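Uncharacterized protein (Legionella pneumophila subsp. pneumophila, PDB 5L0L) is of unknown function but carries a HIT-related domain, which forms the larger part of this fragment of a longer, probably membrane-anchored protein. Local coordinates at residues R148-E151 against M155-L158; V39-T44 against Y49-R54; A83-Q88 against E201-T206. All blocks are in the same frame, centred on the assembly; numbering follows the deposited sequence.

Contact 1: R148-E151 against M155-L158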
ATOM      1  N   ARG A 148       6.849  18.682  -4.684  1.00 14.77           N
ATOM      2  CA  ARG A 148       5.487  18.862  -5.163  1.00 15.07           C
ATOM      3  C   ARG A 148       4.513  17.936  -4.431  1.00 14.89           C
ATOM      4  O   ARG A 148       4.888  17.249  -3.470  1.00 14.75           O
ATOM      5  CB  ARG A 148       5.402  18.693  -6.696  1.00 15.42           C
ATOM      6  CG  ARG A 148       6.343  19.634  -7.445  1.00 15.85           C
ATOM      7  CD  ARG A 148       6.483  19.105  -8.857  1.00 16.13           C
ATOM      8  NE  ARG A 148       7.225  20.006  -9.688  1.00 16.53           N
ATOM      9  CZ  ARG A 148       8.463  19.832 -10.151  1.00 16.46           C
ATOM     10  NH1 ARG A 148       9.207  18.766  -9.887  1.00 16.26           N
ATOM     11  NH2 ARG A 148       8.969  20.808 -10.882  1.00 16.76           N
ATOM     12  N   GLY A 149       3.251  17.933  -4.840  1.00 14.94           N
ATOM     13  CA  GLY A 149       2.217  17.204  -4.118  1.00 14.96           C
ATOM     14  C   GLY A 149       1.603  18.107  -3.051  1.00 15.23           C
ATOM     15  O   GLY A 149       2.077  19.225  -2.816  1.00 15.21           O
ATOM     16  N   PRO A 150       0.484  17.676  -2.451  1.00 15.44           N
ATOM     17  CA  PRO A 150      -0.182  18.484  -1.441  1.00 15.82           C
ATOM     18  C   PRO A 150       0.584  18.518  -0.132  1.00 15.88           C
ATOM     19  O   PRO A 150       1.371  17.602   0.179  1.00 15.45           O
ATOM     20  CB  PRO A 150      -1.576  17.832  -1.307  1.00 15.96           C
ATOM     21  CG  PRO A 150      -1.462  16.504  -1.919  1.00 15.78           C
ATOM     22  CD  PRO A 150      -0.254  16.457  -2.790  1.00 15.48           C
ATOM     23  N   GLU A 151       0.334  19.553   0.665  1.00 16.46           N
ATOM     24  CA  GLU A 151       0.961  19.624   1.988  1.00 16.88           C
ATOM     25  C   GLU A 151       0.598  18.420   2.875  1.00 16.53           C
ATOM     26  O   GLU A 151      -0.514  17.938   2.774  1.00 16.34           O
ATOM     27  CB  GLU A 151       0.531  20.898   2.720  1.00 18.03           C
ATOM     28  CG  GLU A 151       1.213  22.112   2.168  1.00 18.89           C
ATOM     29  CD  GLU A 151       0.669  23.403   2.746  1.00 20.29           C
ATOM     30  OE1 GLU A 151      -0.177  23.366   3.647  1.00 21.26           O
ATOM     31  OE2 GLU A 151       1.141  24.441   2.270  1.00 22.24           O
HETATM   32  N   MSE A 155      -4.843  14.523   1.558  1.00 16.44           N
HETATM   33  CA  MSE A 155      -4.768  13.345   0.688  1.00 16.30           C
HETATM   34  C   MSE A 155      -4.016  13.597  -0.617  1.00 16.09           C
HETATM   35  O   MSE A 155      -4.322  14.537  -1.336  1.00 16.08           O
HETATM   36  CB  MSE A 155      -6.190  12.880   0.336  1.00 16.60           C
HETATM   37  CG  MSE A 155      -6.264  11.600  -0.497  1.00 16.66           C
HETATM   38 SE   MSE A 155      -5.897  10.056   0.649  0.75 16.67          SE
HETATM   39  CE  MSE A 155      -7.585  10.011   1.592  1.00 17.12           C
ATOM     40  N   PHE A 156      -3.058  12.733  -0.933  1.00 15.79           N
ATOM     41  CA  PHE A 156      -2.359  12.744  -2.220  1.00 15.77           C
ATOM     42  C   PHE A 156      -3.204  11.967  -3.230  1.00 16.11           C
ATOM     43  O   PHE A 156      -3.481  10.779  -3.030  1.00 16.28           O
ATOM     44  CB  PHE A 156      -0.988  12.099  -2.056  1.00 15.38           C
ATOM     45  CG  PHE A 156      -0.067  12.269  -3.244  1.00 15.10           C
ATOM     46  CD1 PHE A 156      -0.329  11.638  -4.449  1.00 15.01           C
ATOM     47  CD2 PHE A 156       1.086  13.030  -3.137  1.00 14.97           C
ATOM     48  CE1 PHE A 156       0.543  11.767  -5.546  1.00 15.01           C
ATOM     49  CE2 PHE A 156       1.946  13.165  -4.219  1.00 14.86           C
ATOM     50  CZ  PHE A 156       1.690  12.530  -5.409  1.00 14.84           C
ATOM     51  N   ASP A 157      -3.686  12.627  -4.276  1.00 16.64           N
ATOM     52  CA  ASP A 157      -4.553  11.960  -5.244  1.00 17.20           C
ATOM     53  C   ASP A 157      -3.700  11.390  -6.368  1.00 16.95           C
ATOM     54  O   ASP A 157      -3.035  12.146  -7.080  1.00 16.51           O
ATOM     55  CB  ASP A 157      -5.623  12.913  -5.803  1.00 18.15           C
ATOM     56  CG  ASP A 157      -6.784  12.159  -6.435  1.00 19.05           C
ATOM     57  OD1 ASP A 157      -6.590  11.264  -7.314  1.00 19.41           O
ATOM     58  OD2 ASP A 157      -7.937  12.415  -6.027  1.00 20.15           O
ATOM     59  N   LEU A 158      -3.706  10.059  -6.520  1.00 16.96           N
ATOM     60  CA  LEU A 158      -2.902   9.395  -7.547  1.00 17.20           C
ATOM     61  C   LEU A 158      -3.467   9.532  -8.966  1.00 18.24           C
ATOM     62  O   LEU A 158      -2.761   9.197  -9.921  1.00 17.89           O
ATOM     63  CB  LEU A 158      -2.650   7.914  -7.209  1.00 16.84           C
ATOM     64  CG  LEU A 158      -1.806   7.712  -5.949  1.00 16.50           C
ATOM     65  CD1 LEU A 158      -1.849   6.259  -5.521  1.00 16.52           C
ATOM     66  CD2 LEU A 158      -0.346   8.164  -6.095  1.00 16.24           C
TER

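Contact 2: V39-T44 against Y49-R54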
ATOM      1  N   VAL A  39      11.352  -1.259 -10.864  1.00 16.65           N
ATOM      2  CA  VAL A  39      11.137  -0.037 -10.132  1.00 15.98           C
ATOM      3  C   VAL A  39      11.456   1.110 -11.082  1.00 15.66           C
ATOM      4  O   VAL A  39      12.597   1.231 -11.550  1.00 15.85           O
ATOM      5  CB  VAL A  39      12.024   0.034  -8.880  1.00 16.10           C
ATOM      6  CG1 VAL A  39      11.826   1.363  -8.178  1.00 15.89           C
ATOM      7  CG2 VAL A  39      11.757  -1.184  -7.959  1.00 16.44           C
ATOM      8  N   ILE A  40      10.466   1.958 -11.387  1.00 15.14           N
ATOM      9  CA  ILE A  40      10.663   3.086 -12.301  1.00 15.00           C
ATOM     10  C   ILE A  40      10.062   4.353 -11.698  1.00 14.60           C
ATOM     11  O   ILE A  40       9.120   4.280 -10.899  1.00 14.21           O
ATOM     12  CB  ILE A  40      10.060   2.819 -13.727  1.00 15.28           C
ATOM     13  CG1 ILE A  40       8.535   2.933 -13.727  1.00 15.18           C
ATOM     14  CG2 ILE A  40      10.474   1.438 -14.254  1.00 15.65           C
ATOM     15  CD1 ILE A  40       7.914   2.801 -15.101  1.00 15.71           C
ATOM     16  N   LEU A  41      10.588   5.518 -12.064  1.00 14.58           N
ATOM     17  CA  LEU A  41       9.870   6.757 -11.753  1.00 14.48           C
ATOM     18  C   LEU A  41       8.628   6.820 -12.655  1.00 14.73           C
ATOM     19  O   LEU A  41       8.665   6.400 -13.825  1.00 14.93           O
ATOM     20  CB  LEU A  41      10.733   8.007 -11.930  1.00 14.52           C
ATOM     21  CG  LEU A  41      11.766   8.245 -10.851  1.00 14.47           C
ATOM     22  CD1 LEU A  41      12.755   9.293 -11.349  1.00 14.74           C
ATOM     23  CD2 LEU A  41      11.124   8.713  -9.541  1.00 14.26           C
ATOM     24  N   ASN A  42       7.533   7.306 -12.095  1.00 14.90           N
ATOM     25  CA  ASN A  42       6.293   7.420 -12.850  1.00 15.47           C
ATOM     26  C   ASN A  42       6.489   8.391 -14.023  1.00 16.15           C
ATOM     27  O   ASN A  42       6.799   9.560 -13.784  1.00 15.93           O
ATOM     28  CB  ASN A  42       5.161   7.878 -11.937  1.00 15.34           C
ATOM     29  CG  ASN A  42       3.811   7.785 -12.614  1.00 15.82           C
ATOM     30  OD1 ASN A  42       3.623   8.332 -13.711  1.00 16.44           O
ATOM     31  ND2 ASN A  42       2.864   7.118 -11.979  1.00 15.84           N
ATOM     32  N   PRO A  43       6.323   7.924 -15.276  1.00 17.30           N
ATOM     33  CA  PRO A  43       6.637   8.809 -16.405  1.00 18.21           C
ATOM     34  C   PRO A  43       5.678   9.970 -16.594  1.00 18.87           C
ATOM     35  O   PRO A  43       6.058  10.930 -17.262  1.00 19.82           O
ATOM     36  CB  PRO A  43       6.558   7.902 -17.647  1.00 18.88           C
ATOM     37  CG  PRO A  43       6.059   6.592 -17.186  1.00 18.75           C
ATOM     38  CD  PRO A  43       6.042   6.530 -15.694  1.00 17.81           C
ATOM     39  N   THR A  44       4.489   9.894 -16.008  1.00 18.97           N
ATOM     40  CA  THR A  44       3.470  10.939 -16.210  1.00 19.43           C
ATOM     41  C   THR A  44       3.177  11.840 -15.022  1.00 18.05           C
ATOM     42  O   THR A  44       2.423  12.790 -15.180  1.00 18.35           O
ATOM     43  CB  THR A  44       2.151  10.322 -16.706  1.00 21.01           C
ATOM     44  OG1 THR A  44       1.604   9.448 -15.715  1.00 21.80           O
ATOM     45  CG2 THR A  44       2.385   9.562 -17.969  1.00 22.39           C
ATOM     46  N   TYR A  49       7.962  12.541  -6.091  1.00 12.39           N
ATOM     47  CA  TYR A  49       8.908  11.611  -6.705  1.00 12.35           C
ATOM     48  C   TYR A  49       8.285  10.213  -6.851  1.00 12.28           C
ATOM     49  O   TYR A  49       8.902   9.220  -6.497  1.00 12.35           O
ATOM     50  CB  TYR A  49      10.230  11.550  -5.894  1.00 12.57           C
ATOM     51  CG  TYR A  49      10.879  12.862  -5.490  1.00 12.78           C
ATOM     52  CD1 TYR A  49      10.759  14.028  -6.264  1.00 12.74           C
ATOM     53  CD2 TYR A  49      11.625  12.942  -4.335  1.00 13.15           C
ATOM     54  CE1 TYR A  49      11.366  15.209  -5.873  1.00 12.99           C
ATOM     55  CE2 TYR A  49      12.284  14.105  -3.961  1.00 13.46           C
ATOM     56  CZ  TYR A  49      12.149  15.238  -4.715  1.00 13.36           C
ATOM     57  OH  TYR A  49      12.740  16.392  -4.324  1.00 13.71           O
ATOM     58  N   ARG A  50       7.036  10.148  -7.345  1.00 12.24           N
ATOM     59  CA  ARG A  50       6.327   8.873  -7.463  1.00 12.28           C
ATOM     60  C   ARG A  50       7.145   7.825  -8.206  1.00 12.28           C
ATOM     61  O   ARG A  50       7.705   8.130  -9.290  1.00 12.31           O
ATOM     62  CB  ARG A  50       5.023   9.051  -8.227  1.00 12.39           C
ATOM     63  CG  ARG A  50       3.850   9.527  -7.436  1.00 12.54           C
ATOM     64  CD  ARG A  50       2.671   9.798  -8.378  1.00 12.79           C
ATOM     65  NE  ARG A  50       2.043   8.569  -8.831  1.00 13.00           N
ATOM     66  CZ  ARG A  50       0.823   8.499  -9.392  1.00 13.42           C
ATOM     67  NH1 ARG A  50       0.126   9.597  -9.676  1.00 13.66           N
ATOM     68  NH2 ARG A  50       0.317   7.306  -9.693  1.00 13.68           N
ATOM     69  N   ILE A  51       7.167   6.606  -7.665  1.00 12.36           N
ATOM     70  CA  ILE A  51       7.646   5.432  -8.388  1.00 12.52           C
ATOM     71  C   ILE A  51       6.514   4.431  -8.601  1.00 12.81           C
ATOM     72  O   ILE A  51       5.486   4.475  -7.920  1.00 12.83           O
ATOM     73  CB  ILE A  51       8.819   4.728  -7.682  1.00 12.57           C
ATOM     74  CG1 ILE A  51       8.401   4.239  -6.301  1.00 12.66           C
ATOM     75  CG2 ILE A  51      10.044   5.642  -7.670  1.00 12.58           C
ATOM     76  CD1 ILE A  51       9.400   3.323  -5.634  1.00 12.91           C
ATOM     77  N   ILE A  52       6.707   3.564  -9.582  1.00 13.22           N
ATOM     78  CA  ILE A  52       5.847   2.386  -9.793  1.00 13.69           C
ATOM     79  C   ILE A  52       6.735   1.160  -9.591  1.00 14.02           C
ATOM     80  O   ILE A  52       7.835   1.075 -10.149  1.00 14.05           O
ATOM     81  CB  ILE A  52       5.270   2.357 -11.203  1.00 14.01           C
ATOM     82  CG1 ILE A  52       4.486   3.646 -11.500  1.00 14.06           C
ATOM     83  CG2 ILE A  52       4.373   1.121 -11.408  1.00 14.39           C
ATOM     84  CD1 ILE A  52       4.188   3.853 -12.978  1.00 14.49           C
ATOM     85  N   ILE A  53       6.264   0.231  -8.775  1.00 14.46           N
ATOM     86  CA  ILE A  53       6.914  -1.037  -8.559  1.00 14.98           C
ATOM     87  C   ILE A  53       5.991  -2.041  -9.212  1.00 15.76           C
ATOM     88  O   ILE A  53       4.796  -2.102  -8.856  1.00 15.67           O
ATOM     89  CB  ILE A  53       7.050  -1.353  -7.062  1.00 15.03           C
ATOM     90  CG1 ILE A  53       7.839  -0.237  -6.373  1.00 14.86           C
ATOM     91  CG2 ILE A  53       7.692  -2.744  -6.874  1.00 15.38           C
ATOM     92  CD1 ILE A  53       8.025  -0.437  -4.881  1.00 15.08           C
ATOM     93  N   ARG A  54       6.529  -2.782 -10.190  1.00 16.64           N
ATOM     94  CA  ARG A  54       5.731  -3.634 -11.044  1.00 17.62           C
ATOM     95  C   ARG A  54       6.308  -5.043 -11.161  1.00 18.17           C
ATOM     96  O   ARG A  54       7.517  -5.228 -11.307  1.00 17.95           O
ATOM     97  CB  ARG A  54       5.566  -2.981 -12.424  1.00 18.41           C
ATOM     98  CG  ARG A  54       4.916  -3.855 -13.495  1.00 19.59           C
ATOM     99  CD  ARG A  54       5.959  -4.610 -14.263  1.00 20.61           C
ATOM    100  NE  ARG A  54       5.415  -5.359 -15.412  1.00 22.01           N
ATOM    101  CZ  ARG A  54       5.343  -4.910 -16.673  1.00 23.02           C
ATOM    102  NH1 ARG A  54       5.759  -3.691 -17.026  1.00 23.33           N
ATOM    103  NH2 ARG A  54       4.850  -5.710 -17.596  1.00 24.21           N
TER
HETATM  104  O   HOH W   1       3.365   6.041  -9.124  1.00 11.36           O

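Contact 3: A83-Q88 against E201-T206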
ATOM      1  N   ALA A  83       8.595  -3.315  -2.200  1.00 16.41           N
ATOM      2  CA  ALA A  83       8.085  -2.098  -1.567  1.00 15.96           C
ATOM      3  C   ALA A  83       8.789  -1.789  -0.236  1.00 16.11           C
ATOM      4  O   ALA A  83       9.223  -0.658  -0.011  1.00 15.83           O
ATOM      5  CB  ALA A  83       6.558  -2.136  -1.427  1.00 15.80           C
ATOM      6  N   SER A  84       8.944  -2.787   0.631  1.00 16.40           N
ATOM      7  CA  SER A  84       9.633  -2.587   1.915  1.00 16.65           C
ATOM      8  C   SER A  84      11.046  -2.043   1.716  1.00 16.61           C
ATOM      9  O   SER A  84      11.461  -1.111   2.424  1.00 16.65           O
ATOM     10  CB  SER A  84       9.683  -3.895   2.701  1.00 17.18           C
ATOM     11  OG  SER A  84       8.363  -4.332   2.998  1.00 17.49           O
ATOM     12  N   LEU A  85      11.762  -2.598   0.742  1.00 16.66           N
ATOM     13  CA  LEU A  85      13.110  -2.110   0.370  1.00 16.77           C
ATOM     14  C   LEU A  85      13.050  -0.632  -0.062  1.00 16.39           C
ATOM     15  O   LEU A  85      13.769   0.209   0.457  1.00 16.24           O
ATOM     16  CB  LEU A  85      13.696  -2.961  -0.769  1.00 17.01           C
ATOM     17  CG  LEU A  85      14.963  -2.430  -1.452  1.00 17.24           C
ATOM     18  CD1 LEU A  85      16.057  -2.254  -0.441  1.00 17.68           C
ATOM     19  CD2 LEU A  85      15.418  -3.350  -2.588  1.00 17.60           C
HETATM   20  N   MSE A  86      12.158  -0.329  -1.008  1.00 16.05           N
HETATM   21  CA  MSE A  86      12.092   1.027  -1.551  1.00 15.80           C
HETATM   22  C   MSE A  86      11.685   2.058  -0.540  1.00 15.69           C
HETATM   23  O   MSE A  86      12.069   3.218  -0.680  1.00 15.44           O
HETATM   24  CB  MSE A  86      11.221   1.140  -2.804  1.00 15.69           C
HETATM   25  CG  MSE A  86      11.719   0.328  -3.983  1.00 16.02           C
HETATM   26 SE   MSE A  86      13.582   0.740  -4.487  1.00 16.83          SE
HETATM   27  CE  MSE A  86      13.386   2.657  -4.748  1.00 16.43           C
ATOM     28  N   THR A  87      10.898   1.692   0.487  1.00 15.68           N
ATOM     29  CA  THR A  87      10.594   2.672   1.534  1.00 15.89           C
ATOM     30  C   THR A  87      11.851   3.327   2.156  1.00 16.39           C
ATOM     31  O   THR A  87      11.813   4.500   2.544  1.00 16.18           O
ATOM     32  CB  THR A  87       9.757   2.116   2.702  1.00 15.97           C
ATOM     33  OG1 THR A  87      10.514   1.127   3.420  1.00 16.36           O
ATOM     34  CG2 THR A  87       8.401   1.540   2.208  1.00 15.75           C
ATOM     35  N   GLN A  88      12.957   2.576   2.203  1.00 16.90           N
ATOM     36  CA  GLN A  88      14.185   3.084   2.801  1.00 17.50           C
ATOM     37  C   GLN A  88      14.857   4.173   1.970  1.00 17.40           C
ATOM     38  O   GLN A  88      15.546   5.030   2.535  1.00 17.58           O
ATOM     39  CB  GLN A  88      15.139   1.932   3.133  1.00 18.36           C
ATOM     40  CG  GLN A  88      14.486   0.893   4.077  1.00 18.93           C
ATOM     41  CD  GLN A  88      13.917   1.514   5.335  1.00 19.48           C
ATOM     42  OE1 GLN A  88      14.668   1.990   6.205  1.00 20.44           O
ATOM     43  NE2 GLN A  88      12.583   1.569   5.431  1.00 19.61           N
ATOM     44  N   GLU A 201      21.109  -7.609   6.906  1.00 38.88           N
ATOM     45  CA  GLU A 201      20.410  -8.262   8.025  1.00 41.74           C
ATOM     46  C   GLU A 201      18.949  -8.516   7.768  1.00 41.01           C
ATOM     47  O   GLU A 201      18.421  -9.534   8.210  1.00 40.00           O
ATOM     48  CB  GLU A 201      20.610  -7.484   9.320  1.00 46.23           C
ATOM     49  CG  GLU A 201      22.072  -7.563   9.747  1.00 50.77           C
ATOM     50  CD  GLU A 201      22.384  -6.896  11.071  1.00 56.15           C
ATOM     51  OE1 GLU A 201      21.612  -7.113  12.047  1.00 60.78           O
ATOM     52  OE2 GLU A 201      23.434  -6.188  11.126  1.00 58.85           O
ATOM     53  N   GLU A 202      18.283  -7.620   7.037  1.00 38.62           N
ATOM     54  CA  GLU A 202      16.863  -7.780   6.835  1.00 38.96           C
ATOM     55  C   GLU A 202      16.547  -8.648   5.632  1.00 38.04           C
ATOM     56  O   GLU A 202      15.635  -9.470   5.687  1.00 38.94           O
ATOM     57  CB  GLU A 202      16.150  -6.428   6.737  1.00 38.85           C
ATOM     58  CG  GLU A 202      14.637  -6.560   6.602  1.00 40.70           C
ATOM     59  CD  GLU A 202      13.985  -7.376   7.725  1.00 42.45           C
ATOM     60  OE1 GLU A 202      13.084  -8.195   7.427  1.00 44.10           O
ATOM     61  OE2 GLU A 202      14.377  -7.195   8.892  1.00 42.57           O
ATOM     62  N   PHE A 203      17.257  -8.440   4.534  1.00 37.16           N
ATOM     63  CA  PHE A 203      16.936  -9.120   3.291  1.00 37.68           C
ATOM     64  C   PHE A 203      17.896 -10.292   3.007  1.00 41.14           C
ATOM     65  O   PHE A 203      17.540 -11.221   2.264  1.00 43.54           O
ATOM     66  CB  PHE A 203      16.858  -8.107   2.146  1.00 35.05           C
ATOM     67  CG  PHE A 203      15.759  -7.078   2.337  1.00 33.61           C
ATOM     68  CD1 PHE A 203      14.420  -7.442   2.181  1.00 33.30           C
ATOM     69  CD2 PHE A 203      16.060  -5.773   2.732  1.00 32.33           C
ATOM     70  CE1 PHE A 203      13.407  -6.501   2.373  1.00 32.66           C
ATOM     71  CE2 PHE A 203      15.051  -4.843   2.932  1.00 32.37           C
ATOM     72  CZ  PHE A 203      13.732  -5.211   2.754  1.00 32.07           C
ATOM     73  N   GLY A 204      19.075 -10.279   3.630  1.00 41.94           N
ATOM     74  CA  GLY A 204      20.082 -11.309   3.376  1.00 44.93           C
ATOM     75  C   GLY A 204      20.312 -11.371   1.886  1.00 44.29           C
ATOM     76  O   GLY A 204      20.658 -10.384   1.280  1.00 43.55           O
ATOM     77  N   ASP A 205      19.979 -12.515   1.318  1.00 46.09           N
ATOM     78  CA  ASP A 205      20.245 -12.851  -0.062  1.00 47.77           C
ATOM     79  C   ASP A 205      18.948 -12.871  -0.870  1.00 44.82           C
ATOM     80  O   ASP A 205      19.001 -13.141  -2.087  1.00 45.58           O
ATOM     81  CB  ASP A 205      20.825 -14.291  -0.072  1.00 53.45           C
ATOM     82  CG  ASP A 205      22.082 -14.438  -0.912  1.00 58.72           C
ATOM     83  OD1 ASP A 205      22.186 -13.820  -2.002  1.00 61.84           O
ATOM     84  OD2 ASP A 205      22.960 -15.218  -0.469  1.00 62.67           O
ATOM     85  N   THR A 206      17.800 -12.627  -0.204  1.00 41.09           N
ATOM     86  CA  THR A 206      16.477 -12.862  -0.790  1.00 38.51           C
ATOM     87  C   THR A 206      16.113 -11.833  -1.857  1.00 34.80           C
ATOM     88  O   THR A 206      15.315 -12.128  -2.731  1.00 32.30           O
ATOM     89  CB  THR A 206      15.354 -12.920   0.264  1.00 40.46           C
ATOM     90  OG1 THR A 206      15.226 -11.666   0.953  1.00 40.69           O
ATOM     91  CG2 THR A 206      15.624 -14.044   1.279  1.00 42.21           C
TER

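Contact 1: R148-E151 against M155-L158
P150 and F156 make a small, chiefly apolar contact inside the long loop between strand 128-134 and helix 176-194, and no hydrogen bond joins 148-151 to 155-158. The side chains of P150 and F156 cross at about a right angle, P150 CD standing 3.7 Å from F156 CD2. The next carbon of the proline, P150 CG, rests on backbone instead, 3.5 Å from M155 O, a carbonyl that accepts a hydrogen bond from Q169. F156 holds its CG anti to its own backbone N (chi1 -169°), and this swings the ring along the other segment until CE2 lies 4.0 Å from G149 CA. Lacking a side chain, G149 lets the ring come up to its main chain, and its phi of 89° suits a glycine. Within the HIT-related domain the loop lies on the antiparallel sheet: F156 also meets the ring of W132, with planes about 30° apart, while R134 of the same strand donates to P150 O. The end of the R148 side chain leads away from 155-158 to a salt bridge with E178. Selenomethionine M155 points away from P150 and packs on D157 of the second subunit, while E151 packs on F109 of that subunit.

Contact 2: V39-T44 against Y49-R54
A single water ties N42 to R50 and I51: it accepts from N42 ND2 at 3.1 Å and from R50 NE at 2.9 Å, and donates to I51 O. The water sits where the beta hairpin of strands 35-41 and 51-58 opens toward its connecting loop. There N42 N donates to R50 O almost straight (177° at the hydrogen), although it approaches from above the carbonyl plane. I40 and I52 form an antiparallel hydrogen-bonded pair, with I52 N 2.8 Å from I40 O and I40 N donating back to I52 O. Their side chains run side by side. V39 and I53 share the opposite face, and there I51 CD1 comes within 4.0 Å of V39 CG1, against helix 73-92. L41 reaches back with CD2 to 3.8 Å from I51 CG2.

With its CG anti to the backbone N (chi1 -170°), N42 sets its amide beside the R50 side chain. Over one face of the R50 guanidinium lies N42 ND2, offset toward the rim, the two planes 60° apart. R50 NH1 forms a salt bridge with D45. N42 OD1, as the acceptor of an Asx turn, takes both T44 N and T44 OG1, which helps fix the rotation of the amide, with ND2 directed to the water. A sulfate ion about 5 Å from the R50 side chain is consistent with an anion-attracting pocket here, its charge probably tempered by D45.

Contact 3: A83-Q88 against E201-T206
F203 CZ is the point that touches helix 73-92, resting 3.8 Å from L85 N and 4.2 Å from L85 CB. In this alpha+beta, HIT-related fold that helix covers one face of the antiparallel sheet, and F203, at the end of helix 197-203, brings the C-terminal part of the chain against it. S84 CB stands at the edge of the phenyl ring, near its plane, at 4.3 Å from CZ. No hydrogen bond crosses between the segments, so the contact rests on van der Waals packing against the helix backbone and the CB atoms of S84 and L85.

The CB of F203 already points toward the helix, and with CG anti to the carbonyl carbon (chi1 -63°) the ring extends that way to CZ. E202 CG sits over the centre of one ring face, and F199 also meets the ring. The L85 side chain packs on L190 and Y193 of helix 176-194 and on L207 and V209 of strand 207-211. Toward the second subunit, E202 forms a salt bridge with R77 of that chain and a hydrogen bond with its S74.

Beyond F203 the helix ends at G204, whose positive phi (53°) opens a type II' turn leading into strand 207-211. The turn is doubly tied at F203 O: T206 N donates to it, and T206 OG1 approaches in the carbonyl plane, on a lone pair, at 2.7 Å.

Overall arrangement
Distance from the centre and chemistry differ among the three. The centre of contact 2 lies about 4 Å from the chain centre, those of contacts 1 and 3 about 16 Å. Contacts 2 and 3 are buried, contact 1 only partly. Contact 2 combines backbone pairing with a buried polar cluster, whereas contacts 1 and 3 are smaller, have no hydrogen bond between their segments and both touch the second subunit. Contact 2 meets each of the others: L158 O lies 2.9 Å from R50 NH1, a probable hydrogen bond, and I53 CD1 packs 3.7 Å from A83 CA, where strand 51-58 packs against helix 73-92. Contact 1 is local in sequence, but contact 3 joins segments 113 residues apart.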